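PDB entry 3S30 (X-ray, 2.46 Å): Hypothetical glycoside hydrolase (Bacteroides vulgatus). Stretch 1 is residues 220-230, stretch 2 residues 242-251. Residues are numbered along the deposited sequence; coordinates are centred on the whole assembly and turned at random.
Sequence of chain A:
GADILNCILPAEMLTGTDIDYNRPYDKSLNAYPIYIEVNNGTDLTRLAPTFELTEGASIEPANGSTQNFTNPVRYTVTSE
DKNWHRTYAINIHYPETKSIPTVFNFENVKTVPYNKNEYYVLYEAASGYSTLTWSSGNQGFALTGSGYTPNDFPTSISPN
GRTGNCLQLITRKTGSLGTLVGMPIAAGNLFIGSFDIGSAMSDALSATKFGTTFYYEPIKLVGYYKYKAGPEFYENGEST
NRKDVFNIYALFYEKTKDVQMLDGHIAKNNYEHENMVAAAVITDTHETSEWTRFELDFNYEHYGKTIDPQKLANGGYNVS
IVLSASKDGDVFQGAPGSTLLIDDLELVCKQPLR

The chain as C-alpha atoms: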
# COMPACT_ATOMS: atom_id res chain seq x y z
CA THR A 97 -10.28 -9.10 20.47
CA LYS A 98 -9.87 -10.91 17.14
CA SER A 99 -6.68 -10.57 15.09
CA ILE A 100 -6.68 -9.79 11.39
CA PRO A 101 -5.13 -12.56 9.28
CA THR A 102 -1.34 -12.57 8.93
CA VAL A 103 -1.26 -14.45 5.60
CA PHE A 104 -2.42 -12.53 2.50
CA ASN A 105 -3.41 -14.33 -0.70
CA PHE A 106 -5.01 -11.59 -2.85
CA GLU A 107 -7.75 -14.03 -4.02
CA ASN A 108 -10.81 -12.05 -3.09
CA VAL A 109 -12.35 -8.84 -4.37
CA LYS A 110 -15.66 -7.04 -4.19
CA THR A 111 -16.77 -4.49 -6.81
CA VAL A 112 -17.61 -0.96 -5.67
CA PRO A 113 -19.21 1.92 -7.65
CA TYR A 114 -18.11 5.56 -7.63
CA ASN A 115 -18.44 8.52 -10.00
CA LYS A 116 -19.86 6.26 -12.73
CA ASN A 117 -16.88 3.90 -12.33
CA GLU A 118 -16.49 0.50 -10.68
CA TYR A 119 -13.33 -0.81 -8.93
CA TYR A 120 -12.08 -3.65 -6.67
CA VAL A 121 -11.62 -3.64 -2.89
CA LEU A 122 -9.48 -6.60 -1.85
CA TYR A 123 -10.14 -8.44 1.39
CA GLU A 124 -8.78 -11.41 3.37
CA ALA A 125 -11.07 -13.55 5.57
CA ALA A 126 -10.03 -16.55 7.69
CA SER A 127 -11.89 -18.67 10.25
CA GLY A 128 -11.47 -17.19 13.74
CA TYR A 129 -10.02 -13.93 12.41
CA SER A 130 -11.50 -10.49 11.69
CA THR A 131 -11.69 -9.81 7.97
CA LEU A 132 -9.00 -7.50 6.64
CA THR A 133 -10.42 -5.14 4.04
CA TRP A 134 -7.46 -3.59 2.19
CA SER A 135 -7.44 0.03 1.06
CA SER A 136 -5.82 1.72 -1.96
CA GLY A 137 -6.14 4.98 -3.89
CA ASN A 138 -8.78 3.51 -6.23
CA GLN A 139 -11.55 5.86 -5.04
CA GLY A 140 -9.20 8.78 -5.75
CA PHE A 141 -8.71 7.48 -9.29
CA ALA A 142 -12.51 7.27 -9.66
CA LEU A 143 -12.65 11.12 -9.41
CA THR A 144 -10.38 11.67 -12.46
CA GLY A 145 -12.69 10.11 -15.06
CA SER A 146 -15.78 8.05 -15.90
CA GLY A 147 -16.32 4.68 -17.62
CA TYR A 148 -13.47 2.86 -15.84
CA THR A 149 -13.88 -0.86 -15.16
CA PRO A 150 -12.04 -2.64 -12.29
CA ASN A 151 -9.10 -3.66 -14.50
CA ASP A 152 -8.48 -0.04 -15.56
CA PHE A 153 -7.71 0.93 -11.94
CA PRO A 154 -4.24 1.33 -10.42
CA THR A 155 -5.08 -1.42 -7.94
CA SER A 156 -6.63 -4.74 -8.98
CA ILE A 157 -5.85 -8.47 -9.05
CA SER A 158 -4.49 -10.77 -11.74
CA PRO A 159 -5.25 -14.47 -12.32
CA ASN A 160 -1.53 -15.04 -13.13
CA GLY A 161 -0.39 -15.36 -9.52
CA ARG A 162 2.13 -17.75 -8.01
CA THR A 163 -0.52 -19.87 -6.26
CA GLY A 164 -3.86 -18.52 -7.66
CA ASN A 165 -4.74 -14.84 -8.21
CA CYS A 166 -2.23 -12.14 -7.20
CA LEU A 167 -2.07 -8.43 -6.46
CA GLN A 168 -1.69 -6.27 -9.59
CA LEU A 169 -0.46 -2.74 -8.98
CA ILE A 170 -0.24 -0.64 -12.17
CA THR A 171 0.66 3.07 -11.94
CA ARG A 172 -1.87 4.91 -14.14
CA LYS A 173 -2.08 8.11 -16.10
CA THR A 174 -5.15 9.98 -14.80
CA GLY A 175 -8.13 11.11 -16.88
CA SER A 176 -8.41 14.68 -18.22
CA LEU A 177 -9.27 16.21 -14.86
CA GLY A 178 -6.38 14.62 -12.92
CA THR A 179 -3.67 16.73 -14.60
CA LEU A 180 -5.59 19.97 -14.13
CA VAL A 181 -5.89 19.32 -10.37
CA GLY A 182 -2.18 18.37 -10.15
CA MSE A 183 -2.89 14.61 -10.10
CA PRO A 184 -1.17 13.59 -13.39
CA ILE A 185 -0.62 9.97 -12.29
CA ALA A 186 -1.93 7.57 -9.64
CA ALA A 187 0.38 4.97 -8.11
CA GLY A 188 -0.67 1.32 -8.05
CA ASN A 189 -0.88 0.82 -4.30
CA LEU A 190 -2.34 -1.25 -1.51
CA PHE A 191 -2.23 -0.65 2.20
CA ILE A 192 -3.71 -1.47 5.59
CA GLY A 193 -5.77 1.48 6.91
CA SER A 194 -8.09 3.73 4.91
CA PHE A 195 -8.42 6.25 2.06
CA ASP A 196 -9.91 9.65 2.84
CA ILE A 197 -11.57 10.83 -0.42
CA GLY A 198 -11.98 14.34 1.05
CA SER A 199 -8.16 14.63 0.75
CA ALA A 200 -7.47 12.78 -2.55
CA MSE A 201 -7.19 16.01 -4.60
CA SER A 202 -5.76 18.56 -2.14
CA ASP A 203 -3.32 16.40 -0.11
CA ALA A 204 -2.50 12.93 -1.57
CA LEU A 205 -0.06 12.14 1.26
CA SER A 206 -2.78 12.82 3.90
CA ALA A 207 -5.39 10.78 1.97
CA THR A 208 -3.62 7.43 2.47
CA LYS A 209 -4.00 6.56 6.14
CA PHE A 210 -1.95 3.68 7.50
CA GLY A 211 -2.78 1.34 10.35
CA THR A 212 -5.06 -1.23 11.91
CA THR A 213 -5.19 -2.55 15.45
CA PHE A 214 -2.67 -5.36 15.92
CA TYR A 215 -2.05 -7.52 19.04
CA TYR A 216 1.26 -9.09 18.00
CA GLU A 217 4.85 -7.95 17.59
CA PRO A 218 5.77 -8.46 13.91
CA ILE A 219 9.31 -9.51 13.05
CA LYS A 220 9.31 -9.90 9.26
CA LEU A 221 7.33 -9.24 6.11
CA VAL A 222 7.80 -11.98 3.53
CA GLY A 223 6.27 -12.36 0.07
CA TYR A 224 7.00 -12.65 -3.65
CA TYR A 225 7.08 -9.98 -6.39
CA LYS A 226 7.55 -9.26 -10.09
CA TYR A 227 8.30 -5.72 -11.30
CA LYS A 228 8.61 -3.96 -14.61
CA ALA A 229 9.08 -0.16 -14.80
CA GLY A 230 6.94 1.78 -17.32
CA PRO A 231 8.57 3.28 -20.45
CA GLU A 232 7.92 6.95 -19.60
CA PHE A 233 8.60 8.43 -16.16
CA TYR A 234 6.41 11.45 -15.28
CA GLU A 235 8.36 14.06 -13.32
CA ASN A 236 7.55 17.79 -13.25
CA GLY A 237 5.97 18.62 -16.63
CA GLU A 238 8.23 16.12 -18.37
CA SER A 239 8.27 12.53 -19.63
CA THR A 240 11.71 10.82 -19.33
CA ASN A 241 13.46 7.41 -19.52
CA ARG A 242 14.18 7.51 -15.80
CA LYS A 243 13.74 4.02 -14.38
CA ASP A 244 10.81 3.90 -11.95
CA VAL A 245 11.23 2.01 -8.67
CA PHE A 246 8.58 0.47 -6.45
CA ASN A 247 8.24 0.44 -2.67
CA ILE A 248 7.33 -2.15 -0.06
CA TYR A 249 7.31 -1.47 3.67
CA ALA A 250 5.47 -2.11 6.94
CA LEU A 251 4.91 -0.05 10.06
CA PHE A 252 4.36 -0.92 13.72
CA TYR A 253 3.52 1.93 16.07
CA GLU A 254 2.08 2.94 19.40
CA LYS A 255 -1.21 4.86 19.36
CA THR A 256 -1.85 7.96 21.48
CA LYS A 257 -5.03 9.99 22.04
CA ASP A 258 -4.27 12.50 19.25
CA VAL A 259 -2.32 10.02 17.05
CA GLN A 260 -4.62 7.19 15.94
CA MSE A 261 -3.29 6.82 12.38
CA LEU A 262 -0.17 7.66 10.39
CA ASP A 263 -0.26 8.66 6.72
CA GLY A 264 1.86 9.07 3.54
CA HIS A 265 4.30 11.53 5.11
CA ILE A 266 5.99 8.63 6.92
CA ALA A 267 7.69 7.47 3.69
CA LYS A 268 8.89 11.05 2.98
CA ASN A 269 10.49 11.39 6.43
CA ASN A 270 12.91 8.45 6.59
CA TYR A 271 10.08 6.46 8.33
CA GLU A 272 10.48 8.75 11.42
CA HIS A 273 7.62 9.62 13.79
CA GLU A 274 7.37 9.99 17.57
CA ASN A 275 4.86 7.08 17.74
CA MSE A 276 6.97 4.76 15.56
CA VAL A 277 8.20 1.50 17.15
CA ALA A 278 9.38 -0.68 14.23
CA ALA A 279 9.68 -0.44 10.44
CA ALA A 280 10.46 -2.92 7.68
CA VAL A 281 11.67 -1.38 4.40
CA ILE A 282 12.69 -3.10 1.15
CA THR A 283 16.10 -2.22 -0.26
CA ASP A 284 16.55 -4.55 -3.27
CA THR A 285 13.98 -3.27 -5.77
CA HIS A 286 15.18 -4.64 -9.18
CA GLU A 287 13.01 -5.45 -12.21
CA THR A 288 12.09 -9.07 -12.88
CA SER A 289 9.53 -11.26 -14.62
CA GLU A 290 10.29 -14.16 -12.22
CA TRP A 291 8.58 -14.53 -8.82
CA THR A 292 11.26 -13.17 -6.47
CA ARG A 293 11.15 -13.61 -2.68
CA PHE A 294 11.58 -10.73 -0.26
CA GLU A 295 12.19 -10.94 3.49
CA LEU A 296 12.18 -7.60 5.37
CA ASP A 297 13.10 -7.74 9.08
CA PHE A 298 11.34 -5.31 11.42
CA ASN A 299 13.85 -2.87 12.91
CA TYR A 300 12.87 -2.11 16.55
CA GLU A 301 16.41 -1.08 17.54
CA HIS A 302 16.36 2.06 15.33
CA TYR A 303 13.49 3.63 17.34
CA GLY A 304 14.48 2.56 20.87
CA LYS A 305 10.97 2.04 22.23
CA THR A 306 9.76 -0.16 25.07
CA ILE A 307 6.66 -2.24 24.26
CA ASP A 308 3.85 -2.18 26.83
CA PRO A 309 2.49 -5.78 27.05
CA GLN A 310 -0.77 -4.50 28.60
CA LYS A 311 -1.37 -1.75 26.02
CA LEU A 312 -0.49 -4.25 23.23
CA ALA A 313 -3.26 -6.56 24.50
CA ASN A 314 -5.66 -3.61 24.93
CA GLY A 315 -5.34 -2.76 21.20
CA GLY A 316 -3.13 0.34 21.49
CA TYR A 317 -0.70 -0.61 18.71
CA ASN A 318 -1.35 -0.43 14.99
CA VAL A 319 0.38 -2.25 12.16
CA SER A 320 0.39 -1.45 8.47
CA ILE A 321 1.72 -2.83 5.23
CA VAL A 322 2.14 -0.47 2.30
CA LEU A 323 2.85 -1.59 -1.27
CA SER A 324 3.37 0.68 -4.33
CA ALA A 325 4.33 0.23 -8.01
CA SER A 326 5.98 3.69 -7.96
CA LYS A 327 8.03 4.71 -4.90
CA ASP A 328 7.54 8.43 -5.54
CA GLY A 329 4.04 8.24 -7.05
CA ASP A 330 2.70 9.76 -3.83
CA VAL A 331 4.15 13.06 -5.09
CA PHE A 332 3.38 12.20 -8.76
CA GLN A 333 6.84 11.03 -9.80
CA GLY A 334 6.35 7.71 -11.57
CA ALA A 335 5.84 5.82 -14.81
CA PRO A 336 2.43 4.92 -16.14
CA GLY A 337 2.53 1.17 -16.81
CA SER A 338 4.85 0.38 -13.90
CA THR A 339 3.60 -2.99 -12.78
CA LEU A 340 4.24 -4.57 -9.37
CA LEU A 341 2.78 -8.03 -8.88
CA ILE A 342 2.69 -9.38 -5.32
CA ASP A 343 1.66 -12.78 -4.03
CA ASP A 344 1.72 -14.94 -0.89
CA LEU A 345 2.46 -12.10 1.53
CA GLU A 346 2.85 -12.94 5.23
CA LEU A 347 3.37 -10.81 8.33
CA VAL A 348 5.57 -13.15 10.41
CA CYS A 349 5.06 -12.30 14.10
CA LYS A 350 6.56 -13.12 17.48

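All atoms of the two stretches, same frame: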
# COMPACT_ATOMS: atom_id res chain seq x y z
N LYS A 220 8.97 -10.04 10.68
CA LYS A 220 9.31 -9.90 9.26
C LYS A 220 8.12 -9.94 8.32
O LYS A 220 7.06 -10.53 8.62
CB LYS A 220 10.41 -10.90 8.85
CG LYS A 220 10.09 -12.35 9.08
CD LYS A 220 11.32 -13.24 8.88
CE LYS A 220 12.18 -13.30 10.14
NZ LYS A 220 13.44 -14.09 9.97
N LEU A 221 8.31 -9.26 7.18
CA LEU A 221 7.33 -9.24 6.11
C LEU A 221 7.93 -10.03 4.95
O LEU A 221 8.97 -9.65 4.41
CB LEU A 221 7.03 -7.79 5.66
CG LEU A 221 5.99 -7.62 4.53
CD1 LEU A 221 4.58 -8.04 4.99
CD2 LEU A 221 5.99 -6.20 3.99
N VAL A 222 7.29 -11.14 4.60
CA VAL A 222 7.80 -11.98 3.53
C VAL A 222 6.72 -12.07 2.46
O VAL A 222 5.54 -12.01 2.75
CB VAL A 222 8.23 -13.41 4.03
CG1 VAL A 222 9.19 -13.31 5.22
CG2 VAL A 222 7.04 -14.25 4.40
N GLY A 223 7.16 -12.21 1.21
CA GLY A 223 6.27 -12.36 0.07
C GLY A 223 7.07 -12.52 -1.21
O GLY A 223 8.28 -12.68 -1.16
N TYR A 224 6.38 -12.48 -2.34
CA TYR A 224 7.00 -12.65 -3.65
C TYR A 224 6.54 -11.51 -4.55
O TYR A 224 5.40 -11.08 -4.45
CB TYR A 224 6.61 -13.99 -4.27
CG TYR A 224 7.23 -15.18 -3.59
CD1 TYR A 224 6.72 -15.67 -2.38
CD2 TYR A 224 8.34 -15.84 -4.14
CE1 TYR A 224 7.29 -16.76 -1.74
CE2 TYR A 224 8.92 -16.92 -3.51
CZ TYR A 224 8.39 -17.38 -2.31
OH TYR A 224 8.95 -18.47 -1.69
N TYR A 225 7.43 -11.03 -5.43
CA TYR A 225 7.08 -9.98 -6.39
C TYR A 225 7.61 -10.23 -7.82
O TYR A 225 8.49 -11.06 -8.05
CB TYR A 225 7.58 -8.62 -5.88
CG TYR A 225 9.02 -8.32 -6.24
CD1 TYR A 225 10.05 -8.69 -5.40
CD2 TYR A 225 9.34 -7.65 -7.42
CE1 TYR A 225 11.38 -8.42 -5.73
CE2 TYR A 225 10.65 -7.38 -7.75
CZ TYR A 225 11.67 -7.76 -6.91
OH TYR A 225 12.97 -7.50 -7.25
N LYS A 226 7.01 -9.50 -8.76
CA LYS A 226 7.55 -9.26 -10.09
C LYS A 226 7.40 -7.76 -10.32
O LYS A 226 6.45 -7.15 -9.82
CB LYS A 226 6.76 -10.01 -11.17
CG LYS A 226 6.78 -11.54 -11.10
CD LYS A 226 6.04 -12.12 -12.30
CE LYS A 226 6.06 -13.63 -12.33
NZ LYS A 226 5.24 -14.23 -13.44
N TYR A 227 8.34 -7.16 -11.04
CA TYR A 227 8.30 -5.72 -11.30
C TYR A 227 8.87 -5.39 -12.65
O TYR A 227 9.92 -5.93 -13.05
CB TYR A 227 9.07 -4.93 -10.25
CG TYR A 227 8.92 -3.41 -10.38
CD1 TYR A 227 7.69 -2.80 -10.19
CD2 TYR A 227 10.01 -2.61 -10.68
CE1 TYR A 227 7.55 -1.42 -10.32
CE2 TYR A 227 9.88 -1.24 -10.79
CZ TYR A 227 8.65 -0.65 -10.60
OH TYR A 227 8.55 0.72 -10.71
N LYS A 228 8.18 -4.50 -13.34
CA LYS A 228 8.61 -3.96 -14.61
C LYS A 228 8.26 -2.46 -14.56
O LYS A 228 7.10 -2.09 -14.37
CB LYS A 228 7.90 -4.72 -15.73
CG LYS A 228 7.92 -4.11 -17.13
CD LYS A 228 9.23 -4.34 -17.85
CE LYS A 228 9.07 -4.14 -19.36
NZ LYS A 228 10.33 -4.47 -20.08
N ALA A 229 9.27 -1.61 -14.67
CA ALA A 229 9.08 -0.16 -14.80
C ALA A 229 8.36 0.18 -16.12
O ALA A 229 8.52 -0.52 -17.11
CB ALA A 229 10.43 0.56 -14.71
N GLY A 230 7.54 1.24 -16.11
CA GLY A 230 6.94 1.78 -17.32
C GLY A 230 7.95 2.53 -18.19
O GLY A 230 9.03 2.91 -17.71
N ARG A 242 13.85 7.87 -17.15
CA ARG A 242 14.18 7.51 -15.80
C ARG A 242 13.50 6.17 -15.45
O ARG A 242 12.37 5.88 -15.87
CB ARG A 242 13.76 8.61 -14.83
CG ARG A 242 14.08 8.29 -13.37
CD ARG A 242 13.71 9.44 -12.48
NE ARG A 242 13.65 9.05 -11.07
CZ ARG A 242 13.25 9.83 -10.07
NH1 ARG A 242 12.84 11.07 -10.29
NH2 ARG A 242 13.26 9.36 -8.83
N LYS A 243 14.21 5.35 -14.70
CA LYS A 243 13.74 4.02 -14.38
C LYS A 243 12.98 4.11 -13.06
O LYS A 243 13.56 4.42 -12.02
CB LYS A 243 14.94 3.06 -14.29
CG LYS A 243 14.58 1.60 -14.48
CD LYS A 243 14.25 1.26 -15.94
CE LYS A 243 15.48 1.32 -16.85
NZ LYS A 243 15.19 0.89 -18.24
N ASP A 244 11.67 3.87 -13.13
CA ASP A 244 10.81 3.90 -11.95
C ASP A 244 11.20 2.78 -10.98
O ASP A 244 11.66 1.71 -11.41
CB ASP A 244 9.34 3.71 -12.37
CG ASP A 244 8.35 4.23 -11.33
OD1 ASP A 244 8.76 4.74 -10.25
OD2 ASP A 244 7.13 4.11 -11.60
N VAL A 245 11.04 3.05 -9.68
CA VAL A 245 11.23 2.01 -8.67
C VAL A 245 9.98 1.93 -7.82
O VAL A 245 9.22 2.89 -7.70
CB VAL A 245 12.53 2.22 -7.80
CG1 VAL A 245 13.78 2.41 -8.72
CG2 VAL A 245 12.39 3.39 -6.81
N PHE A 246 9.76 0.75 -7.26
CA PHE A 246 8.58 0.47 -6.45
C PHE A 246 8.95 0.54 -4.98
O PHE A 246 10.13 0.63 -4.63
CB PHE A 246 8.01 -0.90 -6.80
CG PHE A 246 8.86 -2.09 -6.35
CD1 PHE A 246 8.67 -2.66 -5.10
CD2 PHE A 246 9.80 -2.65 -7.20
CE1 PHE A 246 9.42 -3.77 -4.69
CE2 PHE A 246 10.55 -3.76 -6.80
CZ PHE A 246 10.36 -4.31 -5.54
N ASN A 247 7.96 0.47 -4.10
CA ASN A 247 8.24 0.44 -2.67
C ASN A 247 7.42 -0.63 -1.98
O ASN A 247 6.30 -0.92 -2.37
CB ASN A 247 8.03 1.82 -2.02
CG ASN A 247 8.83 1.99 -0.71
OD1 ASN A 247 9.50 1.06 -0.26
ND2 ASN A 247 8.73 3.16 -0.10
N ILE A 248 8.02 -1.25 -0.98
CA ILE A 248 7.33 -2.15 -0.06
C ILE A 248 7.86 -1.84 1.33
O ILE A 248 9.08 -1.78 1.54
CB ILE A 248 7.61 -3.65 -0.39
CG1 ILE A 248 7.03 -4.03 -1.76
CG2 ILE A 248 7.02 -4.59 0.70
CD1 ILE A 248 7.24 -5.54 -2.10
N TYR A 249 6.95 -1.61 2.27
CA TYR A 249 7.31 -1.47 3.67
C TYR A 249 6.14 -1.78 4.62
O TYR A 249 4.99 -1.95 4.20
CB TYR A 249 7.88 -0.08 3.96
CG TYR A 249 6.89 1.07 3.82
CD1 TYR A 249 6.66 1.67 2.59
CD2 TYR A 249 6.23 1.58 4.93
CE1 TYR A 249 5.79 2.72 2.46
CE2 TYR A 249 5.33 2.63 4.80
CZ TYR A 249 5.11 3.20 3.56
OH TYR A 249 4.24 4.25 3.40
N ALA A 250 6.46 -1.86 5.91
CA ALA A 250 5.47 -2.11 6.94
C ALA A 250 5.81 -1.30 8.17
O ALA A 250 6.99 -1.05 8.45
CB ALA A 250 5.40 -3.60 7.27
N LEU A 251 4.77 -0.91 8.90
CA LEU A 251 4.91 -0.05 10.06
C LEU A 251 4.31 -0.74 11.27
O LEU A 251 3.33 -1.48 11.16
CB LEU A 251 4.18 1.27 9.80
CG LEU A 251 4.56 2.05 8.54
CD1 LEU A 251 3.55 3.15 8.26
CD2 LEU A 251 5.95 2.64 8.68
O HOH W 1 10.41 4.10 -15.66

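How do the two backbones lie against each other? Strand 220-228 and strand 247-251 run in roughly opposite directions, at 144°, with axes no closer than 8.4 Å. No direct hydrogen bond joins the stretches; the contact between the strands is made largely by side chains. The backbones draw nearer beyond the first strand, where the CA atoms of A229 and D244 are 5.3 Å apart.

Which side chain fills the gap near Y227? F246 points toward the first strand and packs into the corner made by the rings of Y225 and Y227, alternate residues whose CB atoms face it. It turns an edge to the face of Y227, with F246 CD2 3.4 Å from Y227 CG, and its CB also lies over that face, a CH-pi contact. Against Y225 the rings meet obliquely, CE2 of Y225 lying 3.7 Å from CE2 of F246.

What happens at the other end? L221 reaches across with CD2, which sits 3.8 Å from I248 CG2 and 4.2 Å from A250 CB. CD2 of L221 thus packs against both apolar side chains.

How is the loop end held? A229 CB lies 3.7 Å from D244 O, where the two backbones come near each other. Nearby, one water donates to G230 O and R242 O and accepts from D244 N, supplying the polar link that the direct contacts lack.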